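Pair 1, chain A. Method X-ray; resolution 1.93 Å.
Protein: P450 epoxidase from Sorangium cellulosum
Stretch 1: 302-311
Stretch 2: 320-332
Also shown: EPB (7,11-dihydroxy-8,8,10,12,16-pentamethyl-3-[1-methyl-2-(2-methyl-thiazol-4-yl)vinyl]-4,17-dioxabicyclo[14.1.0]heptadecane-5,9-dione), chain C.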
# COMPACT_ATOMS: atom_id res chain seq x y z
N ARG A 302 9.55 -1.85 -1.13
CA ARG A 302 10.91 -2.43 -1.15
C ARG A 302 11.43 -2.57 -2.57
O ARG A 302 12.57 -2.21 -2.88
CB ARG A 302 10.87 -3.83 -0.51
CG ARG A 302 12.25 -4.50 -0.37
CD ARG A 302 12.21 -5.79 0.45
NE ARG A 302 11.80 -5.50 1.82
CZ ARG A 302 12.64 -5.18 2.80
NH1 ARG A 302 13.96 -5.13 2.59
NH2 ARG A 302 12.15 -4.92 4.01
N ILE A 303 10.61 -3.15 -3.43
CA ILE A 303 10.96 -3.30 -4.83
C ILE A 303 9.96 -2.54 -5.71
O ILE A 303 10.33 -1.57 -6.38
CB ILE A 303 11.02 -4.81 -5.22
CG1 ILE A 303 11.87 -5.58 -4.20
CG2 ILE A 303 11.59 -4.98 -6.64
CD1 ILE A 303 11.21 -6.83 -3.66
N GLY A 304 8.70 -2.96 -5.72
CA GLY A 304 7.67 -2.27 -6.47
C GLY A 304 6.47 -3.14 -6.75
O GLY A 304 5.97 -3.84 -5.87
N THR A 305 5.98 -3.08 -7.98
CA THR A 305 4.86 -3.91 -8.34
C THR A 305 5.23 -4.74 -9.56
O THR A 305 6.28 -4.51 -10.16
CB THR A 305 3.57 -3.09 -8.54
OG1 THR A 305 2.49 -4.00 -8.77
CG2 THR A 305 3.64 -2.25 -9.82
N VAL A 306 4.39 -5.71 -9.90
CA VAL A 306 4.73 -6.66 -10.96
C VAL A 306 3.76 -6.65 -12.13
O VAL A 306 2.57 -6.30 -11.98
CB VAL A 306 4.82 -8.11 -10.44
CG1 VAL A 306 5.96 -8.24 -9.46
CG2 VAL A 306 3.52 -8.53 -9.79
N ARG A 307 4.29 -7.04 -13.28
CA ARG A 307 3.50 -7.30 -14.48
C ARG A 307 4.06 -8.57 -15.12
O ARG A 307 5.16 -9.00 -14.78
CB ARG A 307 3.60 -6.14 -15.47
CG ARG A 307 2.92 -4.86 -14.98
CD ARG A 307 1.43 -5.05 -14.78
NE ARG A 307 0.72 -3.81 -14.55
CZ ARG A 307 0.40 -3.36 -13.35
NH1 ARG A 307 0.79 -4.02 -12.25
NH2 ARG A 307 -0.28 -2.22 -13.23
N PHE A 308 3.31 -9.15 -16.05
CA PHE A 308 3.73 -10.37 -16.73
C PHE A 308 3.60 -10.24 -18.25
O PHE A 308 2.60 -9.72 -18.75
CB PHE A 308 2.94 -11.57 -16.22
CG PHE A 308 2.94 -11.70 -14.72
CD1 PHE A 308 1.96 -11.07 -13.96
CD2 PHE A 308 3.91 -12.43 -14.07
CE1 PHE A 308 1.96 -11.16 -12.58
CE2 PHE A 308 3.91 -12.55 -12.68
CZ PHE A 308 2.93 -11.91 -11.94
N ALA A 309 4.62 -10.68 -18.97
CA ALA A 309 4.64 -10.60 -20.43
C ALA A 309 3.64 -11.56 -21.05
O ALA A 309 3.69 -12.76 -20.82
CB ALA A 309 6.05 -10.90 -20.96
N ARG A 310 2.72 -11.02 -21.86
CA ARG A 310 1.68 -11.81 -22.50
C ARG A 310 2.16 -12.48 -23.79
O ARG A 310 1.44 -13.27 -24.39
CB ARG A 310 0.45 -10.95 -22.79
CG ARG A 310 -0.27 -10.47 -21.53
CD ARG A 310 -1.32 -9.42 -21.79
NE ARG A 310 -2.50 -10.00 -22.42
CZ ARG A 310 -3.21 -9.40 -23.37
NH1 ARG A 310 -2.86 -8.20 -23.80
NH2 ARG A 310 -4.26 -10.01 -23.89
N GLN A 311 3.39 -12.15 -24.19
CA GLN A 311 3.96 -12.61 -25.45
C GLN A 311 5.46 -12.30 -25.43
O GLN A 311 5.91 -11.49 -24.62
CB GLN A 311 3.31 -11.87 -26.62
CG GLN A 311 3.78 -10.42 -26.72
CD GLN A 311 3.05 -9.63 -27.78
OE1 GLN A 311 1.86 -9.84 -28.02
NE2 GLN A 311 3.76 -8.69 -28.41
N ILE A 320 12.52 -10.44 -23.64
CA ILE A 320 11.59 -10.94 -22.64
C ILE A 320 10.65 -11.96 -23.24
O ILE A 320 10.03 -11.72 -24.28
CB ILE A 320 10.80 -9.76 -22.01
CG1 ILE A 320 11.76 -8.71 -21.45
CG2 ILE A 320 9.84 -10.26 -20.94
CD1 ILE A 320 11.10 -7.44 -20.95
N LYS A 321 10.53 -13.11 -22.58
CA LYS A 321 9.68 -14.17 -23.09
C LYS A 321 8.27 -14.15 -22.49
O LYS A 321 8.05 -13.62 -21.40
CB LYS A 321 10.35 -15.54 -22.88
CG LYS A 321 11.77 -15.64 -23.42
CD LYS A 321 11.86 -15.27 -24.91
CE LYS A 321 13.27 -15.49 -25.46
NZ LYS A 321 13.59 -14.57 -26.60
N LYS A 322 7.33 -14.75 -23.22
CA LYS A 322 5.95 -14.86 -22.76
C LYS A 322 5.85 -15.48 -21.37
O LYS A 322 6.46 -16.51 -21.10
CB LYS A 322 5.15 -15.70 -23.75
CG LYS A 322 3.71 -15.94 -23.34
CD LYS A 322 2.92 -16.56 -24.46
CE LYS A 322 1.58 -17.07 -23.95
NZ LYS A 322 0.67 -15.94 -23.70
N GLY A 323 5.08 -14.84 -20.49
CA GLY A 323 4.83 -15.37 -19.16
C GLY A 323 5.90 -15.05 -18.12
O GLY A 323 5.79 -15.48 -16.97
N GLU A 324 6.92 -14.30 -18.53
CA GLU A 324 7.97 -13.86 -17.61
C GLU A 324 7.53 -12.65 -16.80
O GLU A 324 6.86 -11.75 -17.31
CB GLU A 324 9.26 -13.53 -18.37
CG GLU A 324 10.00 -14.74 -18.94
CD GLU A 324 11.45 -14.44 -19.30
OE1 GLU A 324 11.72 -13.45 -20.02
OE2 GLU A 324 12.34 -15.20 -18.84
N MET A 325 7.92 -12.63 -15.53
CA MET A 325 7.55 -11.56 -14.62
C MET A 325 8.44 -10.33 -14.79
O MET A 325 9.64 -10.43 -15.09
CB MET A 325 7.58 -12.07 -13.16
CG MET A 325 7.09 -11.05 -12.13
SD MET A 325 6.60 -11.80 -10.55
CE MET A 325 8.16 -12.14 -9.90
N VAL A 326 7.85 -9.16 -14.62
CA VAL A 326 8.61 -7.93 -14.64
C VAL A 326 8.28 -7.08 -13.42
O VAL A 326 7.11 -6.81 -13.15
CB VAL A 326 8.29 -7.11 -15.92
CG1 VAL A 326 9.23 -5.94 -16.02
CG2 VAL A 326 8.37 -8.01 -17.18
N PHE A 327 9.32 -6.69 -12.68
CA PHE A 327 9.20 -5.79 -11.55
C PHE A 327 9.45 -4.34 -11.96
O PHE A 327 10.45 -4.03 -12.61
CB PHE A 327 10.20 -6.16 -10.46
CG PHE A 327 9.59 -6.85 -9.27
CD1 PHE A 327 9.80 -8.21 -9.06
CD2 PHE A 327 8.84 -6.14 -8.34
CE1 PHE A 327 9.25 -8.85 -7.93
CE2 PHE A 327 8.30 -6.77 -7.22
CZ PHE A 327 8.50 -8.13 -7.02
N LEU A 328 8.54 -3.47 -11.58
CA LEU A 328 8.67 -2.04 -11.79
C LEU A 328 9.32 -1.50 -10.54
O LEU A 328 8.69 -1.54 -9.48
CB LEU A 328 7.27 -1.42 -11.95
CG LEU A 328 6.63 -1.56 -13.33
CD1 LEU A 328 6.85 -2.92 -13.97
CD2 LEU A 328 5.15 -1.21 -13.33
N LEU A 329 10.57 -1.05 -10.62
CA LEU A 329 11.32 -0.61 -9.43
C LEU A 329 10.91 0.80 -9.00
O LEU A 329 11.61 1.77 -9.27
CB LEU A 329 12.84 -0.70 -9.66
CG LEU A 329 13.77 -0.56 -8.45
CD1 LEU A 329 13.43 -1.56 -7.31
CD2 LEU A 329 15.26 -0.70 -8.85
N ILE A 330 9.79 0.89 -8.27
CA ILE A 330 9.18 2.18 -7.95
C ILE A 330 10.04 3.19 -7.22
O ILE A 330 10.07 4.34 -7.62
CB ILE A 330 7.83 1.98 -7.19
CG1 ILE A 330 6.84 1.13 -8.00
CG2 ILE A 330 7.23 3.32 -6.79
CD1 ILE A 330 6.53 1.64 -9.37
N PRO A 331 10.72 2.81 -6.13
CA PRO A 331 11.55 3.77 -5.40
C PRO A 331 12.68 4.31 -6.27
O PRO A 331 13.16 5.40 -6.00
CB PRO A 331 12.13 2.94 -4.25
CG PRO A 331 11.27 1.76 -4.17
CD PRO A 331 10.75 1.47 -5.52
N SER A 332 13.07 3.55 -7.29
CA SER A 332 14.11 3.99 -8.21
C SER A 332 13.56 4.97 -9.25
O SER A 332 14.11 6.06 -9.44
CB SER A 332 14.71 2.79 -8.95
OG SER A 332 15.69 3.24 -9.89
O16 EPB C . 0.58 -5.53 0.27
C51 EPB C . 1.91 -1.67 -2.28
O41 EPB C . -0.75 -1.32 -2.44
C5 EPB C . 0.51 -1.92 -2.71
C4 EPB C . -0.71 -2.65 -1.92
C16 EPB C . 0.67 -5.94 -0.82
O1 EPB C . -0.24 -5.74 -1.85
C2 EPB C . -1.56 -4.97 -1.65
C3 EPB C . -1.50 -3.67 -2.55
C20 EPB C . -2.63 -6.02 -2.16
C21 EPB C . -2.78 -7.17 -1.18
C22 EPB C . -3.33 -5.87 -3.32
C23 EPB C . -4.32 -6.72 -4.00
N26 EPB C . -4.19 -8.09 -3.92
C25 EPB C . -5.17 -8.72 -4.61
C27 EPB C . -5.21 -10.20 -4.62
C24 EPB C . -5.34 -6.31 -4.77
S1 EPB C . -6.20 -7.66 -5.39
C15 EPB C . 1.90 -6.79 -1.24
C14 EPB C . 1.57 -8.08 -2.12
O14 EPB C . 0.59 -8.76 -1.36
C13 EPB C . 2.84 -8.99 -2.57
C29 EPB C . 3.52 -9.57 -1.28
C30 EPB C . 2.35 -10.21 -3.35
C12 EPB C . 3.96 -8.13 -3.38
O12 EPB C . 5.15 -8.02 -2.93
C11 EPB C . 3.71 -7.36 -4.73
C28 EPB C . 4.88 -7.79 -5.65
C10 EPB C . 3.29 -5.96 -4.38
O10 EPB C . 4.44 -5.20 -3.88
C9 EPB C . 2.74 -5.35 -5.65
C91 EPB C . 1.55 -6.08 -6.06
C8 EPB C . 2.19 -3.97 -5.51
C7 EPB C . 2.14 -3.38 -4.04
C6 EPB C . 0.56 -3.05 -3.95

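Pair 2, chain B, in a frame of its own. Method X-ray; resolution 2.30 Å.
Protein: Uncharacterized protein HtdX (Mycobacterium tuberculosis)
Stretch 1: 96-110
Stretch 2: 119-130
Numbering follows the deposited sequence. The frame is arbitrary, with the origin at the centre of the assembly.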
# COMPACT_ATOMS: atom_id res chain seq x y z
N LEU B 96 0.19 -5.70 -18.37
CA LEU B 96 1.57 -6.19 -18.28
C LEU B 96 2.44 -5.33 -19.10
O LEU B 96 2.19 -5.17 -20.27
CB LEU B 96 1.76 -7.59 -18.83
CG LEU B 96 1.93 -8.73 -17.85
CD1 LEU B 96 2.76 -8.39 -16.60
CD2 LEU B 96 0.50 -9.14 -17.48
N ARG B 97 3.49 -4.80 -18.50
CA ARG B 97 4.51 -4.18 -19.33
C ARG B 97 5.87 -4.23 -18.66
O ARG B 97 6.02 -4.46 -17.43
CB ARG B 97 4.11 -2.75 -19.73
CG ARG B 97 4.15 -1.67 -18.65
CD ARG B 97 2.86 -1.70 -17.88
NE ARG B 97 2.70 -0.63 -16.90
CZ ARG B 97 1.93 -0.73 -15.81
NH1 ARG B 97 1.22 -1.83 -15.48
NH2 ARG B 97 1.89 0.28 -15.02
N GLU B 98 6.86 -4.01 -19.52
CA GLU B 98 8.24 -4.18 -19.21
C GLU B 98 8.76 -2.97 -18.51
O GLU B 98 8.30 -1.89 -18.74
CB GLU B 98 9.05 -4.43 -20.49
CG GLU B 98 9.21 -5.90 -20.89
CD GLU B 98 10.28 -6.07 -21.97
OE1 GLU B 98 10.50 -5.15 -22.73
OE2 GLU B 98 10.91 -7.13 -22.06
N HIS B 99 9.69 -3.17 -17.63
CA HIS B 99 10.35 -2.12 -16.90
C HIS B 99 11.82 -2.60 -16.85
O HIS B 99 12.11 -3.73 -17.17
CB HIS B 99 9.69 -1.98 -15.54
CG HIS B 99 10.38 -1.04 -14.61
ND1 HIS B 99 9.83 0.18 -14.26
CD2 HIS B 99 11.54 -1.13 -13.93
CE1 HIS B 99 10.63 0.81 -13.41
NE2 HIS B 99 11.68 0.03 -13.20
N ARG B 100 12.73 -1.72 -16.54
CA ARG B 100 14.13 -2.02 -16.47
C ARG B 100 14.48 -3.17 -15.46
O ARG B 100 15.48 -3.91 -15.64
CB ARG B 100 14.83 -0.73 -16.06
CG ARG B 100 16.35 -0.81 -15.99
CD ARG B 100 16.90 0.54 -15.56
NE ARG B 100 18.32 0.47 -15.24
CZ ARG B 100 18.82 0.26 -14.03
NH1 ARG B 100 18.05 0.13 -12.94
NH2 ARG B 100 20.13 0.19 -13.92
N ARG B 101 13.65 -3.30 -14.42
CA ARG B 101 13.92 -4.14 -13.30
C ARG B 101 12.89 -5.23 -13.19
O ARG B 101 12.94 -6.04 -12.27
CB ARG B 101 14.03 -3.29 -12.03
CG ARG B 101 15.41 -2.66 -11.94
CD ARG B 101 15.56 -1.54 -10.95
NE ARG B 101 14.97 -1.83 -9.67
CZ ARG B 101 14.04 -1.09 -9.06
NH1 ARG B 101 13.60 0.05 -9.59
NH2 ARG B 101 13.58 -1.48 -7.87
N GLY B 102 11.96 -5.25 -14.13
CA GLY B 102 11.03 -6.37 -14.25
C GLY B 102 9.77 -6.07 -15.01
O GLY B 102 9.76 -5.21 -15.91
N LEU B 103 8.70 -6.75 -14.62
CA LEU B 103 7.43 -6.72 -15.29
C LEU B 103 6.40 -6.13 -14.31
O LEU B 103 6.21 -6.63 -13.21
CB LEU B 103 7.05 -8.12 -15.74
CG LEU B 103 7.00 -8.59 -17.21
CD1 LEU B 103 7.82 -7.78 -18.21
CD2 LEU B 103 7.31 -10.07 -17.34
N LEU B 104 5.76 -5.05 -14.74
CA LEU B 104 4.74 -4.39 -13.98
C LEU B 104 3.43 -4.99 -14.44
O LEU B 104 3.23 -5.24 -15.64
CB LEU B 104 4.71 -2.86 -14.24
CG LEU B 104 5.99 -2.07 -14.02
CD1 LEU B 104 5.95 -0.72 -14.73
CD2 LEU B 104 6.21 -1.83 -12.52
N VAL B 105 2.53 -5.15 -13.48
CA VAL B 105 1.14 -5.49 -13.77
C VAL B 105 0.23 -4.68 -12.87
O VAL B 105 0.57 -4.39 -11.72
CB VAL B 105 0.89 -6.98 -13.52
CG1 VAL B 105 1.18 -7.34 -12.06
CG2 VAL B 105 -0.54 -7.31 -13.88
N ASP B 106 -0.94 -4.34 -13.38
CA ASP B 106 -1.92 -3.64 -12.60
C ASP B 106 -2.97 -4.60 -12.06
O ASP B 106 -3.51 -5.43 -12.78
CB ASP B 106 -2.63 -2.60 -13.45
CG ASP B 106 -1.77 -1.39 -13.80
OD1 ASP B 106 -0.68 -1.11 -13.23
OD2 ASP B 106 -2.24 -0.70 -14.72
N LEU B 107 -3.27 -4.44 -10.76
CA LEU B 107 -4.31 -5.26 -10.08
C LEU B 107 -5.42 -4.33 -9.66
O LEU B 107 -5.20 -3.44 -8.87
CB LEU B 107 -3.72 -5.92 -8.85
CG LEU B 107 -2.98 -7.25 -9.00
CD1 LEU B 107 -2.76 -7.66 -10.42
CD2 LEU B 107 -1.67 -7.28 -8.24
N VAL B 108 -6.60 -4.49 -10.27
CA VAL B 108 -7.64 -3.47 -10.23
C VAL B 108 -8.75 -4.10 -9.40
O VAL B 108 -9.24 -5.18 -9.74
CB VAL B 108 -8.06 -3.11 -11.67
CG1 VAL B 108 -9.18 -2.10 -11.72
CG2 VAL B 108 -6.85 -2.58 -12.47
N THR B 109 -9.07 -3.46 -8.28
CA THR B 109 -10.04 -4.00 -7.35
C THR B 109 -11.24 -3.04 -7.15
O THR B 109 -11.07 -1.81 -6.95
CB THR B 109 -9.36 -4.33 -6.00
OG1 THR B 109 -8.38 -5.33 -6.23
CG2 THR B 109 -10.31 -4.91 -5.01
N ASN B 110 -12.42 -3.65 -7.21
CA ASN B 110 -13.71 -2.99 -6.98
C ASN B 110 -14.36 -3.63 -5.74
O ASN B 110 -14.69 -4.84 -5.74
CB ASN B 110 -14.64 -3.15 -8.20
CG ASN B 110 -14.30 -2.17 -9.33
OD1 ASN B 110 -14.76 -1.04 -9.32
ND2 ASN B 110 -13.45 -2.59 -10.28
N TRP B 119 -15.46 1.75 -3.19
CA TRP B 119 -14.00 1.87 -3.08
C TRP B 119 -13.33 1.10 -4.22
O TRP B 119 -13.64 -0.06 -4.48
CB TRP B 119 -13.59 1.34 -1.69
CG TRP B 119 -12.13 1.52 -1.18
CD1 TRP B 119 -11.67 2.45 -0.26
CD2 TRP B 119 -11.01 0.68 -1.48
NE1 TRP B 119 -10.33 2.25 0.02
CE2 TRP B 119 -9.89 1.17 -0.71
CE3 TRP B 119 -10.83 -0.41 -2.30
CZ2 TRP B 119 -8.64 0.60 -0.78
CZ3 TRP B 119 -9.60 -0.99 -2.38
CH2 TRP B 119 -8.49 -0.48 -1.61
N HIS B 120 -12.43 1.79 -4.90
CA HIS B 120 -11.78 1.30 -6.10
C HIS B 120 -10.26 1.44 -5.96
O HIS B 120 -9.78 2.48 -5.51
CB HIS B 120 -12.28 2.15 -7.30
CG HIS B 120 -11.66 1.76 -8.61
ND1 HIS B 120 -12.20 0.80 -9.44
CD2 HIS B 120 -10.57 2.23 -9.24
CE1 HIS B 120 -11.43 0.67 -10.51
NE2 HIS B 120 -10.43 1.52 -10.40
N GLN B 121 -9.52 0.45 -6.41
CA GLN B 121 -8.07 0.52 -6.35
C GLN B 121 -7.31 -0.02 -7.59
O GLN B 121 -7.67 -1.03 -8.13
CB GLN B 121 -7.61 -0.20 -5.12
CG GLN B 121 -6.12 -0.38 -4.99
CD GLN B 121 -5.79 -1.10 -3.71
OE1 GLN B 121 -5.34 -0.47 -2.77
NE2 GLN B 121 -6.07 -2.41 -3.64
N VAL B 122 -6.25 0.70 -7.97
CA VAL B 122 -5.24 0.27 -8.92
C VAL B 122 -3.89 0.19 -8.16
O VAL B 122 -3.36 1.17 -7.60
CB VAL B 122 -5.11 1.18 -10.14
CG1 VAL B 122 -4.25 0.51 -11.21
CG2 VAL B 122 -6.49 1.55 -10.75
N THR B 123 -3.39 -1.04 -8.09
CA THR B 123 -2.20 -1.37 -7.42
C THR B 123 -1.29 -1.87 -8.52
O THR B 123 -1.67 -2.76 -9.30
CB THR B 123 -2.43 -2.56 -6.46
OG1 THR B 123 -3.25 -2.15 -5.37
CG2 THR B 123 -1.08 -3.18 -5.98
N THR B 124 -0.08 -1.37 -8.54
CA THR B 124 0.86 -1.81 -9.49
C THR B 124 2.01 -2.43 -8.74
O THR B 124 2.65 -1.79 -7.92
CB THR B 124 1.30 -0.60 -10.33
OG1 THR B 124 0.16 -0.14 -11.05
CG2 THR B 124 2.32 -0.95 -11.33
N PHE B 125 2.24 -3.70 -9.03
CA PHE B 125 3.40 -4.42 -8.56
C PHE B 125 4.42 -4.63 -9.69
O PHE B 125 4.05 -4.84 -10.86
CB PHE B 125 2.98 -5.77 -7.95
CG PHE B 125 2.59 -5.68 -6.52
CD1 PHE B 125 3.53 -5.43 -5.55
CD2 PHE B 125 1.29 -5.88 -6.12
CE1 PHE B 125 3.18 -5.36 -4.20
CE2 PHE B 125 0.93 -5.79 -4.79
CZ PHE B 125 1.86 -5.51 -3.84
N LEU B 126 5.69 -4.49 -9.32
CA LEU B 126 6.87 -4.84 -10.14
C LEU B 126 7.34 -6.22 -9.68
O LEU B 126 7.72 -6.42 -8.50
CB LEU B 126 8.02 -3.83 -9.97
CG LEU B 126 9.33 -4.11 -10.76
CD1 LEU B 126 9.16 -3.88 -12.25
CD2 LEU B 126 10.48 -3.29 -10.26
N HIS B 127 7.23 -7.18 -10.59
CA HIS B 127 7.78 -8.50 -10.38
C HIS B 127 9.17 -8.58 -10.97
O HIS B 127 9.35 -8.63 -12.18
CB HIS B 127 6.86 -9.53 -10.98
CG HIS B 127 5.51 -9.54 -10.32
ND1 HIS B 127 5.32 -9.99 -9.03
CD2 HIS B 127 4.30 -9.17 -10.78
CE1 HIS B 127 4.05 -9.89 -8.72
NE2 HIS B 127 3.40 -9.40 -9.75
N GLN B 128 10.16 -8.62 -10.11
CA GLN B 128 11.53 -8.53 -10.57
C GLN B 128 11.92 -9.68 -11.50
O GLN B 128 11.52 -10.87 -11.31
CB GLN B 128 12.51 -8.49 -9.41
CG GLN B 128 12.16 -7.59 -8.24
CD GLN B 128 13.36 -7.28 -7.36
OE1 GLN B 128 13.31 -7.39 -6.12
NE2 GLN B 128 14.46 -6.95 -7.99
N GLN B 129 12.77 -9.32 -12.46
CA GLN B 129 13.32 -10.21 -13.51
C GLN B 129 14.01 -9.35 -14.55
O GLN B 129 13.71 -8.15 -14.66
CB GLN B 129 12.21 -11.03 -14.21
CG GLN B 129 11.16 -10.17 -14.89
CD GLN B 129 9.81 -10.84 -14.98
OE1 GLN B 129 9.54 -11.52 -15.92
NE2 GLN B 129 8.95 -10.58 -14.02
N ARG B 130 14.89 -9.94 -15.34
CA ARG B 130 15.49 -9.24 -16.50
C ARG B 130 14.45 -9.05 -17.58
O ARG B 130 13.69 -9.96 -17.86
CB ARG B 130 16.66 -10.02 -17.14
CG ARG B 130 17.73 -9.10 -17.67
CD ARG B 130 18.85 -9.78 -18.46
NE ARG B 130 18.27 -9.98 -19.74
CZ ARG B 130 18.42 -9.23 -20.81
NH1 ARG B 130 19.31 -8.26 -20.89
NH2 ARG B 130 17.67 -9.51 -21.82

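What do the two pairs share? Each is an antiparallel two-stranded ladder, and 14 central residues superpose with a backbone RMSD of 0.7 Å. The strand axes approach to 4.6 Å in pair 1 and 4.5 Å in pair 2. The register is the same: Arg307(A) and Val326(A) form a hydrogen-bonded pair, N of Val326(A) lying 2.7 Å from O of Arg307(A), and the matched Val105(B) and Phe125(B) do likewise, with N of Val105(B) 3.0 Å from O of Phe125(B).

Why does a glycine stand at the same place in both? Gly304(A) falls on Gly102(B), with phi/psi near 160/-136 and 160/-149. At these angles a CB would jam against the preceding carbonyl and also point toward the partner strand, where an ideal CB would clash at 1.8 Å with O of Leu328(A) in pair 1 and at 2.3 Å with O of His127(B) in pair 2. The bare CA instead meets that carbonyl in a CA-H...O contact, CA of Gly304(A) 3.3 Å from O of Leu328(A) and CA of Gly102(B) 3.5 Å from O of His127(B). In pair 1 the carbonyl O of Gly304(A) also accepts a hydrogen bond from O10 of the ligand EPB at 2.9 Å.

How is the space beside the glycine filled? In pair 1 the ring of Phe327(A) is sandwiched: CG2 of Ile303(A) lies over one face, 3.4 Å from CD2 of Phe327(A), and CG1 of Val306(A) covers the opposite face, 3.5 Å from CZ of Phe327(A). Pair 2 puts Leu126(B) at the ring's position. Its CD1 meets CD2 of Leu104(B), the match of Val306(A), at 3.6 Å, while its CD2 lies 4.0 Å from CB of Arg101(B), the match of Ile303(A), and over a face of that guanidinium. An aliphatic branch thus replaces the aromatic plate.

What happens further along the same face? Phe308(A) and Met325(A) make an apolar contact, CE2 of Phe308(A) to SD of Met325(A) at 3.5 Å, with the sulfur oblique to the ring. The matched Asp106(B) and Thr124(B) solve the problem with polarity: OG1 of Thr124(B) donates a short hydrogen bond of 2.5 Å to OD1 of Asp106(B), which also takes a salt bridge from NH1 of Arg97(B) at 3.0 Å.

And on the other face? Thr305(A) CG2 and Leu328(A) CD2 are 4.0 Å apart; Leu103(B) and His127(B) replace them. Next along, Arg307(A) matches the buried Val105(B); the arginine's end leads away from the other stretch, whereas CG1 of Val105(B) lies 3.8 Å from NE2 of His127(B), at the edge of that ring. Leu107(B), also on this face, reaches back toward the glycine end, its CD2 3.9 Å from CD2 of Phe125(B), at the edge of that ring. Its smaller match Ala309(A), whose CA-to-CB bond points toward the other stretch, sets CB 3.8 Å from CG2 of Ile320(A), beside a turn.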